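Local structure of leucyl aminopeptidase (Trypanosoma brucei brucei, 5NTD) at residues G[14-17]-G[18-22]; G[27-30]-G[31-35]; G[113-116]-G[117-121]; G[147-150]-G[151-154]. The protein probably removes N-terminal amino acids, leucine among them, from peptides as a manganese-binding M17 aminopeptidase that assembles from six subunits and is inhibited by bestatin. All blocks are in the same frame, centred on the assembly; numbering follows the deposited sequence.

Interaction 1 of 4, residues G[14-17]-G[18-22]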
loop_
_atom_site.group_PDB
_atom_site.type_symbol
_atom_site.label_atom_id
_atom_site.label_comp_id
_atom_site.label_asym_id
_atom_site.label_seq_id
_atom_site.Cartn_x
_atom_site.Cartn_y
_atom_site.Cartn_z
ATOM N N ALA G 14 33.003 25.905 -10.937
ATOM C CA ALA G 14 33.422 25.364 -12.241
ATOM C C ALA G 14 32.193 24.960 -13.058
ATOM O O ALA G 14 32.115 25.157 -14.254
ATOM C CB ALA G 14 34.349 24.201 -12.049
ATOM N N PHE G 15 31.191 24.451 -12.371
ATOM C CA PHE G 15 29.963 23.982 -13.051
ATOM C C PHE G 15 29.205 25.176 -13.571
ATOM O O PHE G 15 28.679 25.155 -14.677
ATOM C CB PHE G 15 29.055 23.121 -12.127
ATOM C CG PHE G 15 27.720 22.817 -12.751
ATOM C CD1 PHE G 15 27.635 21.908 -13.795
ATOM C CD2 PHE G 15 26.581 23.477 -12.338
ATOM C CE1 PHE G 15 26.425 21.639 -14.404
ATOM C CE2 PHE G 15 25.354 23.213 -12.933
ATOM C CZ PHE G 15 25.282 22.289 -13.982
ATOM N N VAL G 16 29.130 26.212 -12.745
ATOM C CA VAL G 16 28.491 27.482 -13.177
ATOM C C VAL G 16 29.135 27.937 -14.495
ATOM O O VAL G 16 28.460 28.223 -15.491
ATOM C CB VAL G 16 28.618 28.605 -12.121
ATOM C CG1 VAL G 16 28.276 29.983 -12.704
ATOM C CG2 VAL G 16 27.671 28.296 -10.971
ATOM N N GLN G 17 30.446 27.971 -14.467
ATOM C CA GLN G 17 31.222 28.442 -15.613
ATOM C C GLN G 17 30.954 27.577 -16.845
ATOM O O GLN G 17 30.776 28.099 -17.945
ATOM C CB GLN G 17 32.718 28.497 -15.286
ATOM C CG GLN G 17 33.528 29.216 -16.377
ATOM C CD GLN G 17 35.035 29.115 -16.194
ATOM O OE1 GLN G 17 35.568 28.118 -15.697
ATOM N NE2 GLN G 17 35.736 30.175 -16.573
ATOM N N SER G 18 30.889 26.260 -16.644
ATOM C CA SER G 18 30.607 25.320 -17.763
ATOM C C SER G 18 29.261 25.657 -18.432
ATOM O O SER G 18 29.077 25.461 -19.618
ATOM C CB SER G 18 30.573 23.859 -17.279
ATOM O OG SER G 18 29.332 23.563 -16.604
ATOM N N CYS G 19 28.307 26.117 -17.634
ATOM C CA CYS G 19 26.975 26.442 -18.159
ATOM C C CYS G 19 26.976 27.820 -18.827
ATOM O O CYS G 19 26.407 28.002 -19.924
ATOM C CB CYS G 19 25.893 26.374 -17.069
ATOM S SG CYS G 19 25.669 24.692 -16.424
ATOM N N VAL G 20 27.590 28.787 -18.160
ATOM C CA VAL G 20 27.656 30.188 -18.719
ATOM C C VAL G 20 28.388 30.232 -20.068
ATOM O O VAL G 20 28.010 30.954 -20.970
ATOM C CB VAL G 20 28.322 31.137 -17.736
ATOM C CG1 VAL G 20 28.573 32.497 -18.363
ATOM C CG2 VAL G 20 27.443 31.290 -16.498
ATOM N N GLU G 21 29.401 29.393 -20.196
ATOM C CA GLU G 21 30.255 29.353 -21.403
ATOM C C GLU G 21 29.874 28.245 -22.379
ATOM O O GLU G 21 30.595 27.998 -23.359
ATOM C CB GLU G 21 31.726 29.211 -21.019
ATOM C CG GLU G 21 32.198 30.383 -20.168
ATOM C CD GLU G 21 33.646 30.271 -19.751
ATOM O OE1 GLU G 21 34.324 29.313 -20.175
ATOM O OE2 GLU G 21 34.080 31.130 -18.972
ATOM N N TYR G 22 28.752 27.579 -22.126
ATOM C CA TYR G 22 28.363 26.436 -22.949
ATOM C C TYR G 22 28.251 26.846 -24.422
ATOM O O TYR G 22 27.614 27.827 -24.757
ATOM C CB TYR G 22 27.054 25.777 -22.480
ATOM C CG TYR G 22 26.756 24.593 -23.351
ATOM C CD1 TYR G 22 27.449 23.415 -23.205
ATOM C CD2 TYR G 22 25.851 24.694 -24.380
ATOM C CE1 TYR G 22 27.232 22.338 -24.067
ATOM C CE2 TYR G 22 25.649 23.642 -25.259
ATOM C CZ TYR G 22 26.349 22.463 -25.097
ATOM O OH TYR G 22 26.112 21.425 -25.938
#

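Interaction 2 of 4, residues G[27-30]-G[31-35]. Unlike the reference sequence in segment 31-35: Ala32 (reference Thr).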
loop_
_atom_site.group_PDB
_atom_site.type_symbol
_atom_site.label_atom_id
_atom_site.label_comp_id
_atom_site.label_asym_id
_atom_site.label_seq_id
_atom_site.Cartn_x
_atom_site.Cartn_y
_atom_site.Cartn_z
ATOM N N CYS G 27 26.883 22.174 -35.896
ATOM C CA CYS G 27 26.901 23.235 -36.920
ATOM C C CYS G 27 26.057 22.803 -38.117
ATOM O O CYS G 27 25.629 21.672 -38.226
ATOM C CB CYS G 27 28.314 23.594 -37.367
ATOM S SG CYS G 27 29.215 22.184 -38.027
ATOM N N PHE G 28 25.749 23.770 -38.967
ATOM C CA PHE G 28 24.781 23.581 -40.044
ATOM C C PHE G 28 25.339 24.114 -41.352
ATOM O O PHE G 28 25.917 25.190 -41.416
ATOM C CB PHE G 28 23.455 24.281 -39.728
ATOM C CG PHE G 28 22.869 23.853 -38.420
ATOM C CD1 PHE G 28 23.240 24.487 -37.236
ATOM C CD2 PHE G 28 22.004 22.757 -38.357
ATOM C CE1 PHE G 28 22.730 24.074 -36.009
ATOM C CE2 PHE G 28 21.481 22.360 -37.145
ATOM C CZ PHE G 28 21.851 23.017 -35.957
ATOM N N THR G 29 25.077 23.358 -42.404
ATOM C CA THR G 29 25.416 23.785 -43.739
ATOM C C THR G 29 24.455 23.154 -44.714
ATOM O O THR G 29 23.400 22.624 -44.324
ATOM C CB THR G 29 26.896 23.468 -44.064
ATOM O OG1 THR G 29 27.259 24.067 -45.324
ATOM C CG2 THR G 29 27.176 21.966 -44.107
ATOM N N ASP G 30 24.805 23.217 -45.990
ATOM C CA ASP G 30 23.967 22.583 -47.050
ATOM C C ASP G 30 24.862 21.881 -48.072
ATOM O O ASP G 30 26.068 22.082 -48.077
ATOM C CB ASP G 30 23.079 23.619 -47.736
ATOM C CG ASP G 30 23.891 24.689 -48.466
ATOM O OD1 ASP G 30 24.269 24.430 -49.641
ATOM O OD2 ASP G 30 24.133 25.751 -47.855
ATOM N N VAL G 31 24.259 21.040 -48.886
ATOM C CA VAL G 31 25.004 20.085 -49.734
ATOM C C VAL G 31 25.983 20.768 -50.691
ATOM O O VAL G 31 27.165 20.390 -50.788
ATOM C CB VAL G 31 24.063 19.209 -50.570
ATOM C CG1 VAL G 31 24.847 18.451 -51.644
ATOM C CG2 VAL G 31 23.326 18.214 -49.691
ATOM N N ALA G 32 25.506 21.811 -51.345
ATOM C CA ALA G 32 26.356 22.581 -52.283
ATOM C C ALA G 32 27.497 23.262 -51.535
ATOM O O ALA G 32 28.655 23.224 -51.963
ATOM C CB ALA G 32 25.536 23.613 -53.063
ATOM N N ALA G 33 27.197 23.899 -50.414
ATOM C CA ALA G 33 28.267 24.587 -49.647
ATOM C C ALA G 33 29.304 23.575 -49.168
ATOM O O ALA G 33 30.515 23.852 -49.087
ATOM C CB ALA G 33 27.690 25.368 -48.479
ATOM N N TYR G 34 28.802 22.401 -48.810
ATOM C CA TYR G 34 29.648 21.289 -48.306
ATOM C C TYR G 34 30.602 20.765 -49.413
ATOM O O TYR G 34 31.811 20.606 -49.175
ATOM C CB TYR G 34 28.739 20.154 -47.816
ATOM C CG TYR G 34 29.437 18.909 -47.326
ATOM C CD1 TYR G 34 29.808 17.904 -48.206
ATOM C CD2 TYR G 34 29.668 18.715 -45.987
ATOM C CE1 TYR G 34 30.435 16.749 -47.764
ATOM C CE2 TYR G 34 30.294 17.552 -45.524
ATOM C CZ TYR G 34 30.661 16.572 -46.418
ATOM O OH TYR G 34 31.257 15.406 -45.990
ATOM N N GLU G 35 30.029 20.479 -50.587
ATOM C CA GLU G 35 30.819 20.133 -51.837
ATOM C C GLU G 35 31.910 21.181 -52.117
ATOM O O GLU G 35 33.078 20.860 -52.338
ATOM C CB GLU G 35 29.921 20.029 -53.088
#

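Interaction 3 of 4, residues G[113-116]-G[117-121]. With SO4 (sulfate ion), chain B.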
loop_
_atom_site.group_PDB
_atom_site.type_symbol
_atom_site.label_atom_id
_atom_site.label_comp_id
_atom_site.label_asym_id
_atom_site.label_seq_id
_atom_site.Cartn_x
_atom_site.Cartn_y
_atom_site.Cartn_z
ATOM N N ARG G 113 -2.597 14.910 -37.023
ATOM C CA ARG G 113 -2.828 16.376 -36.982
ATOM C C ARG G 113 -2.284 17.078 -35.748
ATOM O O ARG G 113 -2.204 18.280 -35.711
ATOM C CB ARG G 113 -4.322 16.698 -37.099
ATOM C CG ARG G 113 -5.194 16.269 -35.915
ATOM C CD ARG G 113 -6.663 16.408 -36.253
ATOM N NE ARG G 113 -7.542 16.092 -35.146
ATOM C CZ ARG G 113 -8.068 14.875 -34.890
ATOM N NH1 ARG G 113 -8.874 14.701 -33.826
ATOM N NH2 ARG G 113 -7.810 13.820 -35.675
ATOM N N ASN G 114 -1.975 16.326 -34.701
ATOM C CA ASN G 114 -1.386 16.931 -33.471
ATOM C C ASN G 114 0.114 16.809 -33.407
ATOM O O ASN G 114 0.732 17.091 -32.378
ATOM C CB ASN G 114 -2.018 16.319 -32.241
ATOM C CG ASN G 114 -3.490 16.487 -32.238
ATOM O OD1 ASN G 114 -4.268 15.525 -32.265
ATOM N ND2 ASN G 114 -3.906 17.720 -32.185
ATOM N N ASN G 115 0.716 16.384 -34.508
ATOM C CA ASN G 115 2.164 16.123 -34.539
ATOM C C ASN G 115 2.870 17.015 -35.560
ATOM O O ASN G 115 2.240 17.674 -36.366
ATOM C CB ASN G 115 2.436 14.654 -34.816
ATOM C CG ASN G 115 3.750 14.164 -34.210
ATOM O OD1 ASN G 115 4.578 14.943 -33.754
ATOM N ND2 ASN G 115 3.966 12.849 -34.268
ATOM N N CYS G 116 4.179 17.048 -35.464
ATOM C CA CYS G 116 5.067 17.727 -36.436
ATOM C C CYS G 116 5.294 16.831 -37.642
ATOM O O CYS G 116 5.770 15.704 -37.474
ATOM C CB CYS G 116 6.406 18.038 -35.802
ATOM S SG CYS G 116 7.596 18.766 -36.961
ATOM N N PRO G 117 4.915 17.285 -38.866
ATOM C CA PRO G 117 4.949 16.407 -40.060
ATOM C C PRO G 117 6.325 15.859 -40.386
ATOM O O PRO G 117 6.446 14.770 -40.923
ATOM C CB PRO G 117 4.494 17.334 -41.182
ATOM C CG PRO G 117 3.643 18.353 -40.521
ATOM C CD PRO G 117 4.197 18.528 -39.130
ATOM N N ALA G 118 7.342 16.617 -40.017
ATOM C CA ALA G 118 8.728 16.176 -40.254
ATOM C C ALA G 118 9.227 15.063 -39.287
ATOM O O ALA G 118 10.329 14.569 -39.426
ATOM C CB ALA G 118 9.678 17.360 -40.165
ATOM N N ARG G 119 8.408 14.747 -38.295
ATOM C CA ARG G 119 8.708 13.692 -37.304
ATOM C C ARG G 119 10.126 13.791 -36.757
ATOM O O ARG G 119 10.900 12.844 -36.830
ATOM C CB ARG G 119 8.450 12.329 -37.904
ATOM C CG ARG G 119 6.977 12.085 -38.242
ATOM C CD ARG G 119 6.077 12.039 -37.003
ATOM N NE ARG G 119 6.559 11.083 -36.011
ATOM C CZ ARG G 119 6.277 9.782 -36.000
ATOM N NH1 ARG G 119 6.827 9.003 -35.085
ATOM N NH2 ARG G 119 5.501 9.222 -36.915
ATOM N N PRO G 120 10.486 14.976 -36.214
ATOM C CA PRO G 120 11.782 15.145 -35.620
ATOM C C PRO G 120 12.047 14.201 -34.432
ATOM O O PRO G 120 13.206 13.961 -34.088
ATOM C CB PRO G 120 11.752 16.598 -35.137
ATOM C CG PRO G 120 10.309 16.893 -34.958
ATOM C CD PRO G 120 9.655 16.172 -36.062
ATOM N N ASP G 121 10.987 13.696 -33.820
ATOM C CA ASP G 121 11.122 12.677 -32.769
ATOM C C ASP G 121 11.950 11.475 -33.277
ATOM O O ASP G 121 12.836 10.968 -32.594
ATOM C CB ASP G 121 9.771 12.194 -32.252
ATOM C CG ASP G 121 8.907 11.586 -33.329
ATOM O OD1 ASP G 121 8.597 12.285 -34.330
ATOM O OD2 ASP G 121 8.534 10.411 -33.214
HETATM S S SO4 B . -5.375 13.182 -38.750
HETATM O O1 SO4 B . -5.620 11.725 -38.717
HETATM O O2 SO4 B . -4.532 13.480 -39.919
HETATM O O3 SO4 B . -6.696 13.838 -38.842
HETATM O O4 SO4 B . -4.731 13.656 -37.536
HETATM O O HOH W 1 7.414 14.556 -34.075
#

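Interaction 4 of 4, residues G[147-150]-G[151-154]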
loop_
_atom_site.group_PDB
_atom_site.type_symbol
_atom_site.label_atom_id
_atom_site.label_comp_id
_atom_site.label_asym_id
_atom_site.label_seq_id
_atom_site.Cartn_x
_atom_site.Cartn_y
_atom_site.Cartn_z
ATOM N N SER G 147 15.365 16.388 -45.203
ATOM C CA SER G 147 14.284 17.336 -44.915
ATOM C C SER G 147 14.841 18.724 -44.926
ATOM O O SER G 147 15.990 18.946 -44.568
ATOM C CB SER G 147 13.647 17.069 -43.544
ATOM O OG SER G 147 12.800 18.141 -43.126
ATOM N N ASN G 148 14.008 19.672 -45.350
ATOM C CA ASN G 148 14.347 21.125 -45.260
ATOM C C ASN G 148 13.620 21.809 -44.102
ATOM O O ASN G 148 13.547 23.021 -44.054
ATOM C CB ASN G 148 14.052 21.849 -46.575
ATOM C CG ASN G 148 15.090 21.547 -47.646
ATOM O OD1 ASN G 148 16.267 21.921 -47.522
ATOM N ND2 ASN G 148 14.673 20.817 -48.676
ATOM N N ALA G 149 13.062 21.019 -43.183
ATOM C CA ALA G 149 12.329 21.570 -42.028
ATOM C C ALA G 149 13.371 21.943 -40.993
ATOM O O ALA G 149 13.588 21.252 -40.003
ATOM C CB ALA G 149 11.320 20.587 -41.491
ATOM N N VAL G 150 14.021 23.064 -41.235
ATOM C CA VAL G 150 15.314 23.343 -40.579
ATOM C C VAL G 150 15.245 23.522 -39.071
ATOM O O VAL G 150 16.102 23.059 -38.344
ATOM C CB VAL G 150 16.080 24.517 -41.217
ATOM C CG1 VAL G 150 16.373 24.207 -42.680
ATOM C CG2 VAL G 150 15.325 25.827 -41.092
ATOM N N LEU G 151 14.216 24.195 -38.602
ATOM C CA LEU G 151 14.098 24.461 -37.142
ATOM C C LEU G 151 13.858 23.165 -36.333
ATOM O O LEU G 151 14.602 22.888 -35.400
ATOM C CB LEU G 151 13.014 25.492 -36.803
ATOM C CG LEU G 151 13.182 25.962 -35.351
ATOM C CD1 LEU G 151 13.735 27.367 -35.324
ATOM C CD2 LEU G 151 11.868 25.909 -34.600
ATOM N N PRO G 152 12.818 22.395 -36.673
ATOM C CA PRO G 152 12.626 21.158 -35.920
ATOM C C PRO G 152 13.792 20.191 -36.031
ATOM O O PRO G 152 14.114 19.519 -35.050
ATOM C CB PRO G 152 11.357 20.549 -36.517
ATOM C CG PRO G 152 11.127 21.255 -37.787
ATOM C CD PRO G 152 11.744 22.606 -37.644
ATOM N N ILE G 153 14.435 20.144 -37.188
ATOM C CA ILE G 153 15.623 19.270 -37.361
ATOM C C ILE G 153 16.770 19.764 -36.511
ATOM O O ILE G 153 17.468 18.980 -35.888
ATOM C CB ILE G 153 16.045 19.065 -38.816
ATOM C CG1 ILE G 153 15.369 17.811 -39.373
ATOM C CG2 ILE G 153 17.533 18.756 -38.902
ATOM C CD1 ILE G 153 14.093 18.079 -40.063
ATOM N N ALA G 154 16.946 21.066 -36.458
ATOM C CA ALA G 154 18.042 21.629 -35.645
ATOM C C ALA G 154 17.923 21.230 -34.175
ATOM O O ALA G 154 18.880 20.823 -33.546
ATOM C CB ALA G 154 18.078 23.128 -35.772
#

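Interaction 1 of 4, residues G[14-17]-G[18-22]
Four successive i to i+4 backbone bonds run from the carbonyls of Ala14, Phe15, Val16 and Gln17 to the N-H groups of Ser18, Cys19, Val20 and Glu21 in the last turns of helix 6-20, the Val20 bond being the straightest at 168°. On the inner side, Cys19 SG, anti to its own carbonyl carbon (chi1 -65°), comes over one face of the Phe15 ring, offset toward the rim, and meets CZ of Phe15 at 3.4 Å. This is a sulfur-aromatic contact, with SG of Cys19 3.8 Å from the centroid of the Phe15 ring and 26° off the ring normal. Ser18 places OG between its backbone N and carbonyl carbon, close enough to donate to Phe15 O at 2.6 Å. That carbonyl therefore accepts twice, from Ser18 OG and from Cys19 N. The hydroxyl has a further partner in Arg211 of helix 196-214, whose Leu208 and Leu212 also pack on Cys19. Val16 and Val20, one turn apart, run alongside each other, with CG1 of Val16 4.1 Å from CG2 of Val20; Val16 also packs on helix 222-236. On the exposed side the extended Gln17 and Glu21 chains approach each other, but Glu21 was modelled in two positions, so the weak link from Gln17 NE2 to Glu21 OE2 is doubtful. Glu21 is the first residue to leave helical geometry. The firm chemistry thus lies on the protein-facing side, where the sulfur covers a ring face and the doubly bonded Phe15 O ties the buried serine hydroxyl to the helix backbone.

Interaction 2 of 4, residues G[27-30]-G[31-35]
Asp30 CG stands between its backbone N and carbonyl carbon (chi1 63°), which swings the carboxylate over the first turn of helix 31-38, while Thr29 holds OG1 anti to its backbone N, where it meets the methyl CB of Ala33 at 3.4 Å. Asp30 is the N-cap residue. Its OD1 accepts from Ala33 N at 3.1 Å, a nearly straight bond of 165°, with the donor well above the carboxylate plane. The other oxygen, OD2, lies against Ala33 CB at 3.6 Å, and CB of Ala32, which differs from the reference sequence, comes within 3.7 Å of Asp30 OD1. The backbone of Asp30 is engaged too: its carbonyl O receives Tyr34 N at 2.8 Å, the first i to i+4 bond of the helix, and Tyr34 CB rests 3.3 Å from the same oxygen. The strand and helix directions stand 94° apart, so the chain turns through about a right angle at Asp30. Strand 26-30 is an outermost strand, within this chain, of the six-stranded mixed sheet, paired in parallel with strand 183-188. Tyr34 carries the helix back to that sheet: its hydroxyl bonds to Asp142, and its ring meets Phe144 edge-to-face. One aspartate thus supplies both a side-chain and a main-chain acceptor to N-H groups of the opening turn, and the helix's positive N-terminal end would be expected to stabilise the negative charge of its carboxylate.

Interaction 3 of 4, residues G[113-116]-G[117-121]
The Asn115 and Arg119 side chains cross at about a right angle, though the amide and guanidinium planes are only 31° apart, with Asn115 ND2 3.5 Å from Arg119 CD. At the Arg119 guanidinium edge lies Asp121, gripped side-on and in plane: Arg119 NE donates to OD1 and NH1 to OD2 of Asp121, each at 2.9 Å and each on a syn lone pair. At the edge of the Arg113 guanidinium lies a sulfate, probably from the crystallisation liquor; NH2 of Arg113 makes a weak bond at 3.4 Å to sulfate O3, and the Arg113 backbone N donates to O4. Arg119 can fold back to Asp121 because its chain is bent at chi2 and chi3 (-66° and -53°); NH2 has another partner, Lys110 O. A water bridges Asn115 OD1 and Asp121 OD1, donating to both, and Cys116 N also donates to Asn115 OD1. The backbone makes a type I beta turn from Cys116 to Arg119, closed by Arg119 N to Cys116 O at 2.9 Å; Arg119 is then the N-cap residue of helix 120-131 in the N-terminal domain. Cys116 SG, anti to its backbone N, packs against Pro120 CD at 3.4 Å and Ala118 CB at 4.1 Å. Asn115 ND2 bonds to Glu447 of the second subunit, and Arg113 NH1 forms a salt bridge with Glu425 of that subunit.

Interaction 4 of 4, residues G[147-150]-G[151-154]
Ser147 and Ile153 meet across the start of helix 150-158, where OG of Ser147 touches CD1 of Ile153 at 3.3 Å. The serine keeps OG anti to its backbone N (chi1 167°), and from there the oxygen also accepts from Ala149 N at 2.9 Å. Ile153 is less relaxed: chi1 of -92° and chi2 of 93° both lie off the staggered positions, and its CD1 comes within 3.2 Å of Ala149 O and 4.0 Å of Ala149 CB. The Ser147 bond defines an ST turn, followed by an inverse gamma turn centred on Ala149, the N-cap residue, so the loop after strand 140-145 passes into the helix through two tight turns. Ala149 O then takes Ile153 N at 3.1 Å, and Val150 O takes Ala154 N at 2.9 Å. Pro152, lacking an N-H, sits in the first turn, with CG 3.8 Å from Ala149 CB and CD beside the Ala149 carbonyl. Val150 packs on Phe188 of strand 183-188, as Ile153 does, and on Leu199 of helix 196-214; Leu199 also packs on Ala154.

Overall arrangement
The four contacts follow one another along the chain in the order 1, 2, 3, 4. Interaction 1 lies at the end of helix 6-20, and interaction 2, about 30 Å away between centres, joins the next strand to helix 31-38. Interactions 3 and 4 open helices 120-131 and 150-158 within the M17 N-terminal domain; their centres are about 11 Å apart, and they touch where Ala118 meets Ala149 and Pro120 meets Pro152. Interaction 2 reaches interaction 4 through Phe28 and Ala154. Helix 196-214 packs against parts of interactions 1, 2 and 4, linking the N-terminal helix to the six-stranded sheet domain, while interaction 3 faces the second subunit.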